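Side-chain contacts in AT-less polyketide synthase (Streptomyces platensis subsp. rosaceus, PDB 4TKT), which probably catalyses chain-extending Claisen condensations as a ketosynthase domain of the isomigrastatin polyketide assembly line: residues 522-527 against 533-538; 101-106 against 503-508; 308-313 against 419-424; 188-193 against 434-439; 223-228 against 247-252. All blocks are in the same frame, centred on the assembly; numbering follows the deposited sequence.

Interaction 1 of 5, residues 522-527 against 533-538; sequences VDALDA and GLPAGA
Ala527 meets Gly533 and Leu534 from a turn of helix 518-530 whose shortest bond, Asp526 N to Val522 O, measures 2.9 Å. The next bond takes Ala527 N to Asp523 O. This is a helix-to-strand connection in the linker domain of the RhiE-like KS-MAT type: the chain leaves the helix, doubles back along it and enters strand 538-541. Two alanines one turn apart, Ala524 and Ala527, give the returning loop a shallow surface to lie on. Ala527 CB lies 3.4 Å from Gly533 O and 3.8 Å from Leu534 CD2. Leu534 has CG anti to its carbonyl carbon (chi1 -64°), and its CD2 branch is the one that folds back onto the helix, 4.0 Å from Ala527 C and 4.1 Å from Ala524 O, a looser approach. The same leucine also lies on Phe511 of strand 509-515, so it touches both helix and strand. On the flank of the helix, Asp526 OD1 forms a salt bridge with Arg480 of helix 469-482. Farther along the loop, the exposed ring of Pro535 makes a light apolar touch on the helix, its CG ending 4.1 Å from Ala524 CB.

Interaction 2 of 5, residues 101-106 against 503-508; sequences CAHTTL and GREAMT
A chi1 of -177° swings the His103 ring out from helix 93-109 toward Glu505 and Met507, while Met507, a selenomethionine, stretches almost straight to meet it (chi2 -172°). The meeting joins the thiolase-type ketosynthase fold to the linker domain, whose loop after helix 493-502 brushes past the helix. Glu505 arrives at the imidazole edge: its CG lies near the ring plane, 4.4 Å from His103 CE1. The Met507 methyl CE comes in obliquely, also 4.4 Å from His103 NE2. Both are light van der Waals approaches. Phe80 stands edge-to-face with His103 and also touches Met507, so the imidazole is packed by more than the loop. The carboxylate of Glu505 is bent away from its CG contact, and OE2 accepts from Arg113 N. Arg504 curls back over its own chain, with NH1 bonded to Gly503 O at 3.1 Å and 166°; the carbonyl oxygen lies in the guanidinium plane. Behind the imidazole the helix is tightly tied: Cys101 O is met by Thr105 N, by Thr104 OG1, which is shared with Gln100 O and lies 2.6 Å from Cys101 O above the carbonyl plane, and by Thr105 OG1 at 2.7 Å.

Interaction 3 of 5, residues 308-313 against 419-424; sequences AGVDPR and PRLGGL
Val310 and Leu421 make the close part of this contact, while Asp311 beside them sits at the exposed margin. Leu421 CD2 comes to 3.7 Å from Val310 CB and 4.0 Å from CG1 of the same valine. Leu421 CD1 adds a looser touch on Val310 CG1 at 4.1 Å, so both leucine methyls reach that one methyl. The valine presents CG1 because it stands anti to the carbonyl carbon, with chi1 -56°; Leu421, with CG anti to its N, sends its fork out from the strand to meet it, and the two side chains lie at a slant to each other. The setting is the start of an interior strand in the large sheet of the thiolase fold. Helix 294-308 gives way at Gly309, whose positive phi turns the chain into the loop that leads to strand 317-319, and that strand runs parallel to 421-427 in the sheet. Leu421 is bonded through its backbone to Gly316, and Val310 also rests on Val437 of the neighbouring strand 432-439. Toward solvent the grip slackens quickly. The carbonyl O of Asp311 comes no nearer than 4.4 Å to Leu421 CD2, and its carboxylate turns forward along its own chain, where OD1 receives a weak bond from Arg313 N at 3.4 Å. Arg313 starts off away from the strand and makes a cation-pi contact with Phe349.

Interaction 4 of 5, residues 188-193 against 434-439; sequences SALSAI and AHVVVE
Leu190 drops from the first turn of helix 188-202 onto strand 432-439, and the partners change along the side chain. Its CB rests against Ala434 CB at 3.8 Å. One bond farther, CG presses on Val436 CG2 at 3.6 Å, the tightest touch here. The CD2 branch then settles into the step between these two residues: Val436 CG2 lies 4.0 Å from it, Ala434 O lies at the same 4.0 Å, and Ala434 CB is just beyond. Chi1 of the leucine, -111°, is well off a staggered value, which suggests that the side chain is twisted to fit between helix and strand. In Val436, chi1 175° sets CG1 anti to the backbone N and so CG2 anti to the carbonyl carbon, which puts CG2 under the leucine fork, the two side chains slanting across one another. In ketosynthases of this fold the helix here typically carries the nucleophilic cysteine near its N-terminal end, so the contact probably helps seat that helix on the sheet. The start of the helix is also tied down by polar bonds: Ser188 OG bonds with Met185 O and Thr184 N, and Ser191 OG with Ala187 O and Thr184 OG1. Around Leu190, Ile193 packs on Leu371 of helix 366-380 and on Ile275 of strand 273-282, which Val436 touches as well. His435 and Val437 point to the other face of strand 432-439, against helix 294-308, so the strand is sandwiched between two helical layers.

Interaction 5 of 5, residues 223-228 against 247-252; sequences LMIGEG and YVPGEG
Ile225 reaches past the phenol end of Tyr247 and to the CD-CG side of Pro249, using a different branch for each. Its CG2 methyl comes 3.5 Å from Tyr247 OH and 4.2 Å from Tyr247 CZ, approaching the aromatic ring obliquely. The other branch goes through CG1 to CD1, which lies 4.0 Å from Pro249 CD and 4.2 Å from Pro249 CG. Chi1 of 64° tucks CG1 between the backbone N and carbonyl carbon, and the extended chi2 carries CD1 forward to the proline. Helix 220-227 here meets the irregular loop that feeds strand 252-260 of the thiolase-type core. Tyr247 does double duty, for on another side it stands edge-to-face with His361, which sits in the Asn-Ile-Gly-His sequence that in related ketosynthases supplies an active-site histidine; Val248 also shares a backbone bond with His361. This loop therefore probably borders the active site. Beyond Pro249 the chain is fixed by polar bonds: Gly250 O accepts from Asn214 ND2, Glu251 OE2 pairs with Arg45 and accepts from Ser216 N, and Glu251 OE1 accepts from Leu70 N. On the helix side, Gly228 N closes the last turn on Met224 O at 3.0 Å.

Overall arrangement
Interactions 3 and 4 are the only two that touch, their centres about 13 Å apart. Strands 421-427 and 432-439 are neighbours in one sheet, bridged by probable bonds from Gly422 N to Val438 O and from Val436 N to Leu424 O, each 2.8 Å. Interaction 5 lies about 23 Å from interaction 4, centre to centre; interaction 5 borders His361, and interaction 4 includes the helix that probably carries the nucleophile, so both probably lie close to the active site. Interaction 2 closes a loop of nearly 400 residues that encloses 3, 4 and 5, and joins ketosynthase to linker. Interaction 1 stays within the linker region, about 51 Å between centres from interaction 5.

Interaction 1 of 5, residues 522-527 against 533-538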
# COMPACT_ATOMS: atom_id res chain seq x y z
N VAL A 522 -12.78 18.25 -18.53
CA VAL A 522 -13.26 16.91 -18.88
C VAL A 522 -13.39 16.76 -20.40
O VAL A 522 -13.02 15.73 -20.96
CB VAL A 522 -14.62 16.61 -18.21
CG1 VAL A 522 -15.17 15.27 -18.67
CG2 VAL A 522 -14.47 16.63 -16.70
N ASP A 523 -13.91 17.79 -21.06
CA ASP A 523 -14.05 17.78 -22.51
C ASP A 523 -12.70 17.66 -23.20
O ASP A 523 -12.56 16.92 -24.17
CB ASP A 523 -14.78 19.03 -23.00
CG ASP A 523 -16.26 19.02 -22.69
OD1 ASP A 523 -16.76 17.97 -22.22
OD2 ASP A 523 -16.92 20.05 -22.92
N ALA A 524 -11.72 18.41 -22.70
CA ALA A 524 -10.39 18.39 -23.29
C ALA A 524 -9.73 17.03 -23.10
O ALA A 524 -9.10 16.50 -24.01
CB ALA A 524 -9.53 19.49 -22.68
N LEU A 525 -9.89 16.46 -21.90
CA LEU A 525 -9.34 15.15 -21.59
C LEU A 525 -9.98 14.07 -22.45
O LEU A 525 -9.29 13.17 -22.93
CB LEU A 525 -9.55 14.83 -20.11
CG LEU A 525 -8.72 15.68 -19.15
CD1 LEU A 525 -9.13 15.45 -17.70
CD2 LEU A 525 -7.23 15.40 -19.34
N ASP A 526 -11.29 14.16 -22.64
CA ASP A 526 -12.01 13.20 -23.46
C ASP A 526 -11.53 13.28 -24.91
O ASP A 526 -11.38 12.25 -25.58
CB ASP A 526 -13.52 13.45 -23.39
CG ASP A 526 -14.33 12.28 -23.92
OD1 ASP A 526 -13.90 11.13 -23.72
OD2 ASP A 526 -15.39 12.52 -24.53
N ALA A 527 -11.30 14.50 -25.39
CA ALA A 527 -10.84 14.71 -26.75
C ALA A 527 -9.46 14.09 -26.96
O ALA A 527 -9.22 13.41 -27.96
CB ALA A 527 -10.80 16.19 -27.07
N GLY A 533 -10.44 16.13 -32.06
CA GLY A 533 -9.96 17.50 -32.11
C GLY A 533 -9.86 18.16 -30.76
O GLY A 533 -10.76 18.07 -29.93
N LEU A 534 -8.73 18.84 -30.53
CA LEU A 534 -8.50 19.53 -29.27
C LEU A 534 -8.97 20.98 -29.32
O LEU A 534 -8.88 21.62 -30.36
CB LEU A 534 -7.01 19.47 -28.91
CG LEU A 534 -6.44 18.08 -28.63
CD1 LEU A 534 -4.98 18.18 -28.23
CD2 LEU A 534 -7.25 17.37 -27.56
N PRO A 535 -9.47 21.49 -28.19
CA PRO A 535 -9.89 22.89 -28.11
C PRO A 535 -8.71 23.85 -28.25
O PRO A 535 -7.56 23.41 -28.32
CB PRO A 535 -10.53 22.99 -26.73
CG PRO A 535 -9.88 21.91 -25.94
CD PRO A 535 -9.67 20.79 -26.91
N ALA A 536 -9.00 25.15 -28.30
CA ALA A 536 -7.95 26.15 -28.28
C ALA A 536 -7.35 26.22 -26.88
O ALA A 536 -8.06 26.08 -25.88
CB ALA A 536 -8.49 27.51 -28.70
N GLY A 537 -6.04 26.42 -26.81
CA GLY A 537 -5.35 26.46 -25.53
C GLY A 537 -4.91 25.08 -25.08
O GLY A 537 -4.29 24.93 -24.03
N ALA A 538 -5.24 24.06 -25.88
CA ALA A 538 -4.81 22.70 -25.58
C ALA A 538 -3.72 22.28 -26.56
O ALA A 538 -3.77 22.62 -27.74
CB ALA A 538 -5.98 21.74 -25.64

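Interaction 2 of 5, residues 101-106 against 503-508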
# COMPACT_ATOMS: atom_id res chain seq x y z
N CYS A 101 4.32 -0.38 -7.26
CA CYS A 101 3.73 0.11 -6.02
C CYS A 101 4.45 1.35 -5.51
O CYS A 101 3.82 2.30 -5.06
CB CYS A 101 3.77 -0.99 -4.96
SG CYS A 101 3.09 -0.51 -3.36
N ALA A 102 5.78 1.33 -5.57
CA ALA A 102 6.59 2.46 -5.13
C ALA A 102 6.27 3.72 -5.91
O ALA A 102 6.11 4.80 -5.33
CB ALA A 102 8.07 2.13 -5.27
N HIS A 103 6.17 3.60 -7.23
CA HIS A 103 5.87 4.75 -8.07
C HIS A 103 4.49 5.30 -7.78
O HIS A 103 4.32 6.51 -7.62
CB HIS A 103 5.99 4.39 -9.55
CG HIS A 103 5.77 5.55 -10.47
ND1 HIS A 103 6.69 6.56 -10.61
CD2 HIS A 103 4.72 5.87 -11.27
CE1 HIS A 103 6.22 7.45 -11.47
NE2 HIS A 103 5.03 7.05 -11.88
N THR A 104 3.50 4.42 -7.71
CA THR A 104 2.13 4.83 -7.44
C THR A 104 2.02 5.56 -6.10
O THR A 104 1.20 6.46 -5.95
CB THR A 104 1.16 3.63 -7.44
OG1 THR A 104 1.67 2.61 -6.57
CG2 THR A 104 1.03 3.05 -8.83
N THR A 105 2.86 5.18 -5.14
CA THR A 105 2.84 5.81 -3.83
C THR A 105 3.36 7.24 -3.91
O THR A 105 2.83 8.13 -3.24
CB THR A 105 3.69 5.02 -2.80
OG1 THR A 105 3.30 3.64 -2.81
CG2 THR A 105 3.47 5.59 -1.40
N LEU A 106 4.39 7.46 -4.71
CA LEU A 106 4.92 8.80 -4.91
C LEU A 106 3.88 9.68 -5.60
O LEU A 106 3.73 10.85 -5.27
CB LEU A 106 6.21 8.77 -5.71
CG LEU A 106 7.51 8.75 -4.91
CD1 LEU A 106 7.66 7.46 -4.10
CD2 LEU A 106 8.70 8.95 -5.82
N GLY A 503 3.93 17.27 -9.02
CA GLY A 503 3.84 15.93 -8.46
C GLY A 503 3.90 14.80 -9.48
O GLY A 503 3.61 13.65 -9.15
N ARG A 504 4.28 15.13 -10.71
CA ARG A 504 4.44 14.11 -11.74
C ARG A 504 5.74 14.31 -12.51
O ARG A 504 6.24 15.43 -12.62
CB ARG A 504 3.26 14.14 -12.72
CG ARG A 504 1.91 13.78 -12.11
CD ARG A 504 1.87 12.35 -11.62
NE ARG A 504 0.51 11.94 -11.25
CZ ARG A 504 -0.02 12.12 -10.05
NH1 ARG A 504 0.68 12.72 -9.09
NH2 ARG A 504 -1.26 11.71 -9.80
N GLU A 505 6.29 13.21 -13.02
CA GLU A 505 7.49 13.26 -13.85
C GLU A 505 7.15 13.79 -15.24
O GLU A 505 6.19 13.34 -15.86
CB GLU A 505 8.12 11.88 -13.97
CG GLU A 505 8.25 11.12 -12.67
CD GLU A 505 9.39 11.61 -11.81
OE1 GLU A 505 10.27 12.33 -12.34
OE2 GLU A 505 9.40 11.29 -10.60
N ALA A 506 7.94 14.74 -15.72
CA ALA A 506 7.77 15.24 -17.08
C ALA A 506 8.32 14.22 -18.08
O ALA A 506 9.54 14.09 -18.22
CB ALA A 506 8.45 16.58 -17.25
N MSE A 507 7.44 13.51 -18.76
CA MSE A 507 7.85 12.43 -19.65
C MSE A 507 7.77 12.84 -21.12
O MSE A 507 7.52 14.00 -21.44
CB MSE A 507 7.02 11.18 -19.38
CG MSE A 507 7.01 10.75 -17.92
SE MSE A 507 6.15 9.02 -17.60
CE MSE A 507 6.19 9.01 -15.65
N THR A 508 7.97 11.87 -22.01
CA THR A 508 8.12 12.13 -23.44
C THR A 508 6.86 12.68 -24.10
O THR A 508 6.85 13.82 -24.56
CB THR A 508 8.55 10.86 -24.18
OG1 THR A 508 9.73 10.32 -23.58
CG2 THR A 508 8.82 11.16 -25.64

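Interaction 3 of 5, residues 308-313 against 419-424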
# COMPACT_ATOMS: atom_id res chain seq x y z
N ALA A 308 3.88 5.91 22.03
CA ALA A 308 2.93 6.78 21.35
C ALA A 308 2.41 7.87 22.27
O ALA A 308 1.97 8.93 21.82
CB ALA A 308 1.78 5.97 20.79
N GLY A 309 2.46 7.61 23.57
CA GLY A 309 1.99 8.56 24.56
C GLY A 309 0.48 8.73 24.53
O GLY A 309 -0.04 9.81 24.81
N VAL A 310 -0.22 7.65 24.20
CA VAL A 310 -1.67 7.69 24.09
C VAL A 310 -2.34 7.11 25.33
O VAL A 310 -1.71 6.41 26.13
CB VAL A 310 -2.17 6.92 22.85
CG1 VAL A 310 -1.51 7.45 21.59
CG2 VAL A 310 -1.89 5.44 23.01
N ASP A 311 -3.63 7.41 25.49
CA ASP A 311 -4.45 6.80 26.53
C ASP A 311 -5.32 5.73 25.88
O ASP A 311 -6.29 6.05 25.19
CB ASP A 311 -5.32 7.85 27.23
CG ASP A 311 -5.99 7.33 28.50
OD1 ASP A 311 -6.10 6.10 28.66
OD2 ASP A 311 -6.41 8.16 29.33
N PRO A 312 -4.97 4.45 26.09
CA PRO A 312 -5.63 3.29 25.48
C PRO A 312 -7.16 3.30 25.59
O PRO A 312 -7.83 2.67 24.78
CB PRO A 312 -5.05 2.10 26.26
CG PRO A 312 -4.08 2.67 27.24
CD PRO A 312 -3.76 4.06 26.82
N ARG A 313 -7.70 4.01 26.58
CA ARG A 313 -9.14 4.16 26.71
C ARG A 313 -9.73 4.89 25.50
O ARG A 313 -10.89 4.71 25.15
CB ARG A 313 -9.48 4.89 28.01
CG ARG A 313 -10.97 5.13 28.24
CD ARG A 313 -11.77 3.83 28.22
NE ARG A 313 -13.20 4.07 28.39
CZ ARG A 313 -14.04 4.38 27.40
NH1 ARG A 313 -15.32 4.57 27.66
NH2 ARG A 313 -13.59 4.49 26.16
N PRO A 419 -8.30 13.67 17.58
CA PRO A 419 -8.03 12.73 16.49
C PRO A 419 -8.58 11.34 16.79
O PRO A 419 -8.53 10.90 17.94
CB PRO A 419 -6.50 12.70 16.41
CG PRO A 419 -6.06 13.97 17.04
CD PRO A 419 -7.05 14.25 18.12
N ARG A 420 -9.11 10.67 15.78
CA ARG A 420 -9.49 9.27 15.91
C ARG A 420 -8.24 8.44 16.13
O ARG A 420 -7.22 8.67 15.49
CB ARG A 420 -10.27 8.79 14.68
CG ARG A 420 -11.73 9.20 14.69
CD ARG A 420 -12.45 8.74 13.42
NE ARG A 420 -12.49 9.78 12.41
CZ ARG A 420 -13.57 10.52 12.14
NH1 ARG A 420 -13.52 11.45 11.20
NH2 ARG A 420 -14.69 10.33 12.82
N LEU A 421 -8.31 7.48 17.06
CA LEU A 421 -7.13 6.73 17.46
C LEU A 421 -7.29 5.24 17.17
O LEU A 421 -8.32 4.64 17.49
CB LEU A 421 -6.85 6.94 18.95
CG LEU A 421 -5.47 6.56 19.47
CD1 LEU A 421 -4.38 7.29 18.71
CD2 LEU A 421 -5.38 6.86 20.96
N GLY A 422 -6.28 4.64 16.55
CA GLY A 422 -6.35 3.25 16.16
C GLY A 422 -5.10 2.45 16.48
O GLY A 422 -4.02 3.00 16.65
N GLY A 423 -5.26 1.13 16.56
CA GLY A 423 -4.15 0.23 16.81
C GLY A 423 -4.10 -0.88 15.78
O GLY A 423 -5.13 -1.33 15.27
N LEU A 424 -2.89 -1.34 15.47
CA LEU A 424 -2.70 -2.34 14.42
C LEU A 424 -1.68 -3.39 14.84
O LEU A 424 -0.54 -3.05 15.19
CB LEU A 424 -2.25 -1.65 13.13
CG LEU A 424 -1.75 -2.52 11.97
CD1 LEU A 424 -2.87 -3.38 11.41
CD2 LEU A 424 -1.16 -1.64 10.89

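Interaction 4 of 5, residues 188-193 against 434-439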
# COMPACT_ATOMS: atom_id res chain seq x y z
N SER A 188 6.37 -8.82 8.85
CA SER A 188 7.42 -8.15 8.07
C SER A 188 7.11 -6.69 7.73
O SER A 188 7.93 -5.81 7.99
CB SER A 188 7.69 -8.93 6.79
OG SER A 188 8.27 -10.18 7.08
N ALA A 189 5.93 -6.44 7.17
CA ALA A 189 5.57 -5.09 6.74
C ALA A 189 5.56 -4.11 7.91
O ALA A 189 6.06 -2.99 7.80
CB ALA A 189 4.21 -5.10 6.06
N LEU A 190 5.01 -4.54 9.04
CA LEU A 190 4.97 -3.70 10.22
C LEU A 190 6.36 -3.51 10.81
O LEU A 190 6.65 -2.47 11.39
CB LEU A 190 4.03 -4.30 11.27
CG LEU A 190 2.76 -3.49 11.48
CD1 LEU A 190 2.05 -3.27 10.16
CD2 LEU A 190 1.84 -4.15 12.49
N SER A 191 7.21 -4.51 10.64
CA SER A 191 8.59 -4.40 11.10
C SER A 191 9.36 -3.40 10.25
O SER A 191 10.20 -2.66 10.76
CB SER A 191 9.27 -5.77 11.07
OG SER A 191 8.64 -6.67 11.96
N ALA A 192 9.06 -3.38 8.96
CA ALA A 192 9.67 -2.42 8.04
C ALA A 192 9.28 -1.00 8.42
O ALA A 192 10.12 -0.11 8.48
CB ALA A 192 9.26 -2.71 6.61
N ILE A 193 7.99 -0.80 8.69
CA ILE A 193 7.48 0.48 9.13
C ILE A 193 8.16 0.91 10.43
O ILE A 193 8.54 2.07 10.60
CB ILE A 193 5.96 0.44 9.32
CG1 ILE A 193 5.28 0.27 7.96
CG2 ILE A 193 5.46 1.69 10.03
CD1 ILE A 193 3.77 0.20 8.01
N ALA A 434 4.52 -7.32 16.32
CA ALA A 434 4.60 -5.89 16.08
C ALA A 434 3.25 -5.22 16.32
O ALA A 434 2.20 -5.81 16.06
CB ALA A 434 5.08 -5.61 14.66
N HIS A 435 3.29 -4.00 16.84
CA HIS A 435 2.08 -3.20 17.00
C HIS A 435 2.36 -1.75 16.61
O HIS A 435 3.41 -1.20 16.95
CB HIS A 435 1.56 -3.27 18.43
CG HIS A 435 0.18 -2.71 18.60
ND1 HIS A 435 -0.96 -3.45 18.38
CD2 HIS A 435 -0.24 -1.47 18.96
CE1 HIS A 435 -2.02 -2.70 18.61
NE2 HIS A 435 -1.61 -1.49 18.96
N VAL A 436 1.43 -1.15 15.88
CA VAL A 436 1.58 0.22 15.42
C VAL A 436 0.38 1.06 15.85
O VAL A 436 -0.76 0.61 15.77
CB VAL A 436 1.73 0.28 13.88
CG1 VAL A 436 1.76 1.71 13.40
CG2 VAL A 436 3.00 -0.44 13.45
N VAL A 437 0.65 2.27 16.33
CA VAL A 437 -0.40 3.16 16.81
C VAL A 437 -0.56 4.36 15.88
O VAL A 437 0.37 5.15 15.70
CB VAL A 437 -0.10 3.67 18.22
CG1 VAL A 437 -1.21 4.58 18.71
CG2 VAL A 437 0.10 2.50 19.17
N VAL A 438 -1.75 4.51 15.30
CA VAL A 438 -1.99 5.61 14.36
C VAL A 438 -3.19 6.47 14.76
O VAL A 438 -4.15 6.00 15.38
CB VAL A 438 -2.22 5.09 12.92
CG1 VAL A 438 -1.05 4.23 12.47
CG2 VAL A 438 -3.52 4.31 12.82
N GLU A 439 -3.11 7.75 14.42
CA GLU A 439 -4.23 8.67 14.56
C GLU A 439 -4.35 9.49 13.29
O GLU A 439 -3.35 9.69 12.58
CB GLU A 439 -4.04 9.58 15.78
CG GLU A 439 -2.81 10.48 15.69
CD GLU A 439 -2.74 11.49 16.81
OE1 GLU A 439 -3.53 11.38 17.77
OE2 GLU A 439 -1.88 12.39 16.74

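Interaction 5 of 5, residues 223-228 against 247-252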
# COMPACT_ATOMS: atom_id res chain seq x y z
N LEU A 223 1.54 -26.99 -0.50
CA LEU A 223 1.94 -28.30 -0.02
C LEU A 223 2.49 -28.20 1.40
O LEU A 223 2.46 -29.16 2.17
CB LEU A 223 2.99 -28.92 -0.94
CG LEU A 223 2.52 -29.37 -2.33
CD1 LEU A 223 3.71 -29.80 -3.18
CD2 LEU A 223 1.51 -30.50 -2.22
N MSE A 224 2.97 -27.01 1.75
CA MSE A 224 3.58 -26.77 3.05
C MSE A 224 2.54 -26.56 4.14
O MSE A 224 2.64 -27.14 5.22
CB MSE A 224 4.51 -25.56 2.97
CG MSE A 224 5.38 -25.37 4.19
SE MSE A 224 5.34 -23.53 4.80
CE MSE A 224 3.77 -23.62 5.93
N ILE A 225 1.55 -25.73 3.85
CA ILE A 225 0.48 -25.47 4.82
C ILE A 225 -0.45 -26.68 4.93
O ILE A 225 -1.22 -26.79 5.89
CB ILE A 225 -0.34 -24.22 4.44
CG1 ILE A 225 -1.06 -24.43 3.11
CG2 ILE A 225 0.55 -23.00 4.36
CD1 ILE A 225 -1.92 -23.25 2.69
N GLY A 226 -0.37 -27.58 3.96
CA GLY A 226 -1.13 -28.81 4.01
C GLY A 226 -0.46 -29.82 4.93
O GLY A 226 -1.12 -30.48 5.73
N GLU A 227 0.85 -29.92 4.81
CA GLU A 227 1.63 -30.82 5.65
C GLU A 227 1.61 -30.37 7.11
O GLU A 227 1.41 -31.18 8.01
CB GLU A 227 3.07 -30.91 5.15
CG GLU A 227 3.90 -31.98 5.83
CD GLU A 227 5.37 -31.86 5.51
OE1 GLU A 227 5.99 -32.88 5.14
OE2 GLU A 227 5.92 -30.74 5.64
N GLY A 228 1.80 -29.07 7.32
CA GLY A 228 1.83 -28.52 8.66
C GLY A 228 0.45 -28.28 9.24
O GLY A 228 0.32 -27.87 10.39
N TYR A 247 -5.79 -20.84 8.32
CA TYR A 247 -5.91 -19.63 7.52
C TYR A 247 -5.91 -19.94 6.03
O TYR A 247 -5.71 -21.09 5.63
CB TYR A 247 -4.79 -18.64 7.86
CG TYR A 247 -3.39 -19.08 7.49
CD1 TYR A 247 -2.89 -18.87 6.21
CD2 TYR A 247 -2.56 -19.69 8.42
CE1 TYR A 247 -1.61 -19.26 5.87
CE2 TYR A 247 -1.28 -20.09 8.09
CZ TYR A 247 -0.81 -19.87 6.81
OH TYR A 247 0.46 -20.26 6.46
N VAL A 248 -6.14 -18.91 5.23
CA VAL A 248 -6.02 -19.02 3.78
C VAL A 248 -5.05 -17.95 3.30
O VAL A 248 -5.19 -16.77 3.64
CB VAL A 248 -7.40 -18.87 3.08
CG1 VAL A 248 -8.09 -17.57 3.47
CG2 VAL A 248 -7.25 -18.98 1.57
N PRO A 249 -4.03 -18.36 2.53
CA PRO A 249 -3.01 -17.40 2.08
C PRO A 249 -3.56 -16.39 1.08
O PRO A 249 -4.48 -16.71 0.32
CB PRO A 249 -1.95 -18.30 1.43
CG PRO A 249 -2.69 -19.52 1.02
CD PRO A 249 -3.75 -19.73 2.07
N GLY A 250 -3.01 -15.18 1.09
CA GLY A 250 -3.45 -14.13 0.19
C GLY A 250 -2.28 -13.36 -0.40
O GLY A 250 -1.21 -13.28 0.21
N GLU A 251 -2.50 -12.79 -1.58
CA GLU A 251 -1.48 -11.99 -2.26
C GLU A 251 -1.72 -10.50 -2.02
O GLU A 251 -2.85 -10.07 -1.85
CB GLU A 251 -1.48 -12.28 -3.76
CG GLU A 251 -0.97 -13.65 -4.14
CD GLU A 251 -1.00 -13.88 -5.64
OE1 GLU A 251 -1.88 -13.31 -6.31
OE2 GLU A 251 -0.13 -14.62 -6.14
N GLY A 252 -0.65 -9.71 -2.03
CA GLY A 252 -0.79 -8.28 -1.83
C GLY A 252 0.50 -7.50 -1.92
O GLY A 252 1.57 -8.00 -1.58